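Local coordinates for protein 2-dehydropantoate 2-reductase (Porphyromonas gingivalis, PDB 2QYT) that probably catalyses the NADPH-dependent reduction of ketopantoate (2-dehydropantoate) to pantoic acid, a step on the route to pantothenate, at residues Val84-Phe89 with Thr171-Arg176; Gly119-Glu124 with Thr287-Arg292. All coordinates share one frame; numbering follows the deposited sequence.

Contact 1. Residues Val84-Phe89 with Thr171-Arg176; sequences VDYILF and TDDEVR
Arg-176 reaches from the first turns of helix 172-183 to the start of strand 86-89, where the hydroxyl of Tyr-86 waits for it. Its CB already lies 3.5 Å from Tyr-86 OH, and CG and CD, each 3.8 Å from that same oxygen, carry the chain around it. The bend comes at chi3 (69°), after two extended torsions, and it swings NE back onto the phenol: NE donates to Tyr-86 OH at 2.8 Å with an N-H...O angle of 171°, the oxygen sitting in the guanidinium plane at its edge. Ring and guanidinium planes stand 76° apart, so the two groups meet at their edges and do not stack. The hydroxyl in turn donates to Asp-173 O, 2.7 Å away, meeting a lone pair in the carbonyl plane. One phenol oxygen thus accepts from the arginine and donates to the helix backbone, which fixes the direction of its O-H.

At the tip, NH2 comes 3.6 Å from Asp-85 CB and forms a long salt bridge to Asp-85 OD1. A second long one, to Asp-173 OD1, rests on charge alone, and NH2 also donates weakly to a water that donates to Asp-85 O. The aspartates have further partners: the backbone N of Lys-10 bonds Asp-85 OD2, and the Lys-112 ammonium forms a salt bridge with Asp-173 OD2. These lysines belong to strands 9-14 and 111-115, which flank 86-89 in the parallel Rossmann-type sheet, so the contact sets helix 172-183 against the beginnings of three neighbouring strands, with Arg-176 also touching Ile-9.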
# COMPACT_ATOMS: atom_id res chain seq x y z
N VAL A 84 10.31 16.35 5.94
CA VAL A 84 9.82 16.42 4.56
C VAL A 84 8.32 16.76 4.55
O VAL A 84 7.67 16.84 5.61
CB VAL A 84 10.04 15.06 3.78
CG1 VAL A 84 11.54 14.68 3.69
CG2 VAL A 84 9.31 13.94 4.46
N ASP A 85 7.77 16.96 3.36
CA ASP A 85 6.33 17.21 3.27
C ASP A 85 5.44 15.93 3.26
O ASP A 85 4.35 15.94 3.81
CB ASP A 85 6.06 18.16 2.08
CG ASP A 85 6.81 19.46 2.25
OD1 ASP A 85 6.51 20.15 3.21
OD2 ASP A 85 7.73 19.77 1.49
N TYR A 86 5.96 14.87 2.63
CA TYR A 86 5.23 13.60 2.42
C TYR A 86 6.20 12.48 2.66
O TYR A 86 7.31 12.51 2.17
CB TYR A 86 4.64 13.50 1.02
CG TYR A 86 3.76 14.71 0.66
CD1 TYR A 86 4.25 15.75 -0.17
CD2 TYR A 86 2.46 14.82 1.16
CE1 TYR A 86 3.42 16.87 -0.49
CE2 TYR A 86 1.63 15.96 0.85
CZ TYR A 86 2.11 16.94 0.03
OH TYR A 86 1.27 17.99 -0.27
N ILE A 87 5.79 11.54 3.50
CA ILE A 87 6.44 10.27 3.60
C ILE A 87 5.51 9.21 3.02
O ILE A 87 4.37 9.01 3.49
CB ILE A 87 6.77 9.91 5.06
CG1 ILE A 87 7.73 10.95 5.65
CG2 ILE A 87 7.34 8.45 5.14
CD1 ILE A 87 7.83 10.88 7.21
N LEU A 88 6.02 8.51 2.01
CA LEU A 88 5.38 7.30 1.46
C LEU A 88 5.99 6.11 2.21
O LEU A 88 7.21 5.86 2.12
CB LEU A 88 5.71 7.22 -0.04
CG LEU A 88 4.73 7.78 -1.06
CD1 LEU A 88 4.06 9.05 -0.68
CD2 LEU A 88 5.35 7.80 -2.51
N PHE A 89 5.16 5.44 3.00
CA PHE A 89 5.62 4.42 3.93
C PHE A 89 5.35 3.10 3.22
O PHE A 89 4.21 2.73 3.03
CB PHE A 89 4.86 4.56 5.27
CG PHE A 89 5.35 3.64 6.36
CD1 PHE A 89 6.41 4.03 7.19
CD2 PHE A 89 4.75 2.39 6.56
CE1 PHE A 89 6.88 3.19 8.21
CE2 PHE A 89 5.22 1.50 7.59
CZ PHE A 89 6.28 1.93 8.42
N THR A 171 -8.05 18.59 1.44
CA THR A 171 -7.23 19.67 1.99
C THR A 171 -6.22 20.19 0.95
O THR A 171 -6.05 19.61 -0.12
CB THR A 171 -6.51 19.25 3.31
OG1 THR A 171 -5.51 18.27 3.03
CG2 THR A 171 -7.50 18.67 4.31
N ASP A 172 -5.57 21.29 1.28
CA ASP A 172 -4.55 21.87 0.41
C ASP A 172 -3.39 20.93 0.21
O ASP A 172 -2.90 20.81 -0.90
CB ASP A 172 -4.05 23.20 0.99
CG ASP A 172 -5.09 24.29 0.93
OD1 ASP A 172 -6.08 24.12 0.15
OD2 ASP A 172 -4.92 25.30 1.66
N ASP A 173 -2.93 20.29 1.30
CA ASP A 173 -1.81 19.34 1.23
C ASP A 173 -2.21 18.16 0.34
O ASP A 173 -1.37 17.66 -0.39
CB ASP A 173 -1.37 18.85 2.63
CG ASP A 173 -0.39 19.83 3.34
OD1 ASP A 173 -0.01 20.88 2.75
OD2 ASP A 173 -0.00 19.55 4.51
N GLU A 174 -3.50 17.78 0.37
CA GLU A 174 -4.03 16.65 -0.45
C GLU A 174 -4.09 16.95 -1.94
O GLU A 174 -3.64 16.14 -2.76
CB GLU A 174 -5.44 16.30 -0.02
CG GLU A 174 -5.56 15.15 0.85
CD GLU A 174 -7.00 14.85 1.14
OE1 GLU A 174 -7.42 13.74 0.77
OE2 GLU A 174 -7.70 15.69 1.73
N VAL A 175 -4.72 18.07 -2.28
CA VAL A 175 -4.75 18.58 -3.66
C VAL A 175 -3.32 18.75 -4.15
O VAL A 175 -2.97 18.33 -5.24
CB VAL A 175 -5.54 19.91 -3.75
CG1 VAL A 175 -5.46 20.50 -5.17
CG2 VAL A 175 -6.99 19.70 -3.36
N ARG A 176 -2.46 19.32 -3.30
CA ARG A 176 -1.07 19.44 -3.67
C ARG A 176 -0.47 18.07 -4.00
O ARG A 176 0.19 17.92 -5.04
CB ARG A 176 -0.23 20.14 -2.59
CG ARG A 176 1.18 20.49 -3.08
CD ARG A 176 1.97 21.30 -2.05
NE ARG A 176 2.33 20.56 -0.83
CZ ARG A 176 3.09 21.08 0.14
NH1 ARG A 176 3.58 22.32 0.02
NH2 ARG A 176 3.38 20.38 1.24
O HOH W 1 2.56 18.13 3.43

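Contact 2. Residues Gly119-Glu124 with Thr287-Arg292; sequences GADIAE and TGYVVR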
# COMPACT_ATOMS: atom_id res chain seq x y z
N GLY A 119 -3.47 -4.35 4.19
CA GLY A 119 -3.94 -4.48 5.57
C GLY A 119 -5.19 -3.66 5.71
O GLY A 119 -5.41 -2.74 4.91
N ALA A 120 -6.01 -4.00 6.69
CA ALA A 120 -7.31 -3.37 6.89
C ALA A 120 -7.21 -2.01 7.57
O ALA A 120 -8.01 -1.12 7.32
CB ALA A 120 -8.21 -4.28 7.71
N ASP A 121 -6.18 -1.84 8.38
CA ASP A 121 -6.18 -0.77 9.37
C ASP A 121 -4.79 -0.19 9.64
O ASP A 121 -4.52 0.20 10.77
CB ASP A 121 -6.75 -1.33 10.68
CG ASP A 121 -5.87 -2.40 11.28
OD1 ASP A 121 -4.93 -2.87 10.60
OD2 ASP A 121 -6.09 -2.76 12.44
N ILE A 122 -3.94 -0.14 8.62
CA ILE A 122 -2.58 0.33 8.76
C ILE A 122 -2.55 1.79 9.23
O ILE A 122 -1.78 2.12 10.13
CB ILE A 122 -1.75 0.23 7.44
CG1 ILE A 122 -1.73 -1.19 6.87
CG2 ILE A 122 -0.31 0.75 7.71
CD1 ILE A 122 -1.06 -2.25 7.78
N ALA A 123 -3.41 2.63 8.64
CA ALA A 123 -3.50 4.05 9.01
C ALA A 123 -3.96 4.24 10.47
O ALA A 123 -3.44 5.07 11.18
CB ALA A 123 -4.44 4.78 8.05
N GLU A 124 -4.94 3.47 10.89
CA GLU A 124 -5.37 3.51 12.27
C GLU A 124 -4.23 3.19 13.23
O GLU A 124 -4.06 3.86 14.25
CB GLU A 124 -6.54 2.56 12.50
CG GLU A 124 -7.89 3.07 11.98
CD GLU A 124 -8.02 2.96 10.46
OE1 GLU A 124 -8.88 3.68 9.91
OE2 GLU A 124 -7.29 2.16 9.81
N THR A 287 -5.75 -13.00 7.08
CA THR A 287 -6.60 -14.05 7.67
C THR A 287 -6.82 -13.80 9.17
O THR A 287 -7.97 -13.66 9.61
CB THR A 287 -5.96 -15.45 7.46
OG1 THR A 287 -5.21 -15.47 6.23
CG2 THR A 287 -7.02 -16.53 7.44
N GLY A 288 -5.73 -13.74 9.94
CA GLY A 288 -5.80 -13.58 11.39
C GLY A 288 -6.62 -12.38 11.83
O GLY A 288 -7.41 -12.47 12.77
N TYR A 289 -6.43 -11.26 11.12
CA TYR A 289 -7.11 -10.01 11.42
C TYR A 289 -8.62 -10.20 11.45
O TYR A 289 -9.27 -9.85 12.45
CB TYR A 289 -6.76 -8.92 10.39
CG TYR A 289 -7.61 -7.69 10.55
CD1 TYR A 289 -7.35 -6.76 11.56
CD2 TYR A 289 -8.71 -7.47 9.71
CE1 TYR A 289 -8.16 -5.63 11.73
CE2 TYR A 289 -9.52 -6.35 9.87
CZ TYR A 289 -9.24 -5.43 10.88
OH TYR A 289 -10.05 -4.32 11.01
N VAL A 290 -9.13 -10.77 10.34
CA VAL A 290 -10.54 -11.09 10.09
C VAL A 290 -11.16 -11.91 11.23
O VAL A 290 -12.16 -11.49 11.83
CB VAL A 290 -10.72 -11.82 8.71
CG1 VAL A 290 -12.18 -11.81 8.29
CG2 VAL A 290 -9.89 -11.16 7.63
N VAL A 291 -10.56 -13.06 11.56
CA VAL A 291 -11.01 -13.88 12.69
C VAL A 291 -11.16 -13.07 14.00
O VAL A 291 -12.17 -13.17 14.72
CB VAL A 291 -10.04 -15.09 12.92
CG1 VAL A 291 -10.33 -15.81 14.25
CG2 VAL A 291 -10.11 -16.07 11.73
N ARG A 292 -10.15 -12.27 14.31
CA ARG A 292 -10.15 -11.56 15.57
C ARG A 292 -11.09 -10.37 15.60
O ARG A 292 -11.72 -10.10 16.63
CB ARG A 292 -8.74 -11.21 15.97
CG ARG A 292 -8.03 -12.37 16.63
CD ARG A 292 -6.67 -11.97 17.16
NE ARG A 292 -5.64 -12.80 16.54
CZ ARG A 292 -5.06 -12.53 15.37
NH1 ARG A 292 -5.36 -11.43 14.66
NH2 ARG A 292 -4.15 -13.37 14.90
O HOH W 2 -9.08 -2.62 12.94
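With chi1 at 171°, Tyr-289 throws its ring away from its own backbone N and out from the first turn of helix 288-296 toward Ala-120 and Asp-121. Asp-121 answers from the opposite direction: its chi1 of 66° tucks CG between the backbone N and the carbonyl carbon, and OD2 ends up near the ring. The methyl of Ala-120 makes the tightest approach, CB lying 3.3 Å from Tyr-289 CE2 and 3.5 Å from its CZ, obliquely to the ring. From the same side of the ring plane, but over by CE1, Asp-121 OD2 comes within 3.6 Å of Tyr-289 CE1, also obliquely, with carboxylate and ring planes 60° apart. Phe-202 of helix 194-215 and Phe-241 of helix 227-244 also touch Ala-120, so the methyl is buried where the two domains come together.

A single water joins the polar ends. It donates to Asp-121 OD2 at 3.0 Å and hydrogen-bonds Tyr-289 OH at 2.7 Å, lying in the plane of the ring at its edge. The hydroxyl has a second partner in Lys-244 NZ. Carboxylate, water, phenol and ammonium therefore follow one another as a polar chain running from the N-terminal domain into the helical C-terminal one. The direct touches are van der Waals contacts, and the polar link runs through the water; the nearby Lys-244 ammonium would probably polarise the phenol O-H.

From the N terminus, the chain lays down strands 9-14 and 38-43 before reaching 84-89, the first half of contact 1. It goes on through strand 111-115 to 119-124, the first half of contact 2, then adds the three strands 137-148, 151-154 and 158-164 of the mixed sheet before 171-176 closes contact 1 across 81 intervening residues. The long helices follow, and 287-292 closes contact 2 after 162. The segments alternate, so the two loops cross instead of nesting. Contact 1 ties the parallel sheet to helix 172-183; contact 2 joins the N-terminal nucleotide-binding-type domain to the C-terminal helices. Their centres are 25 Å apart and they do not touch.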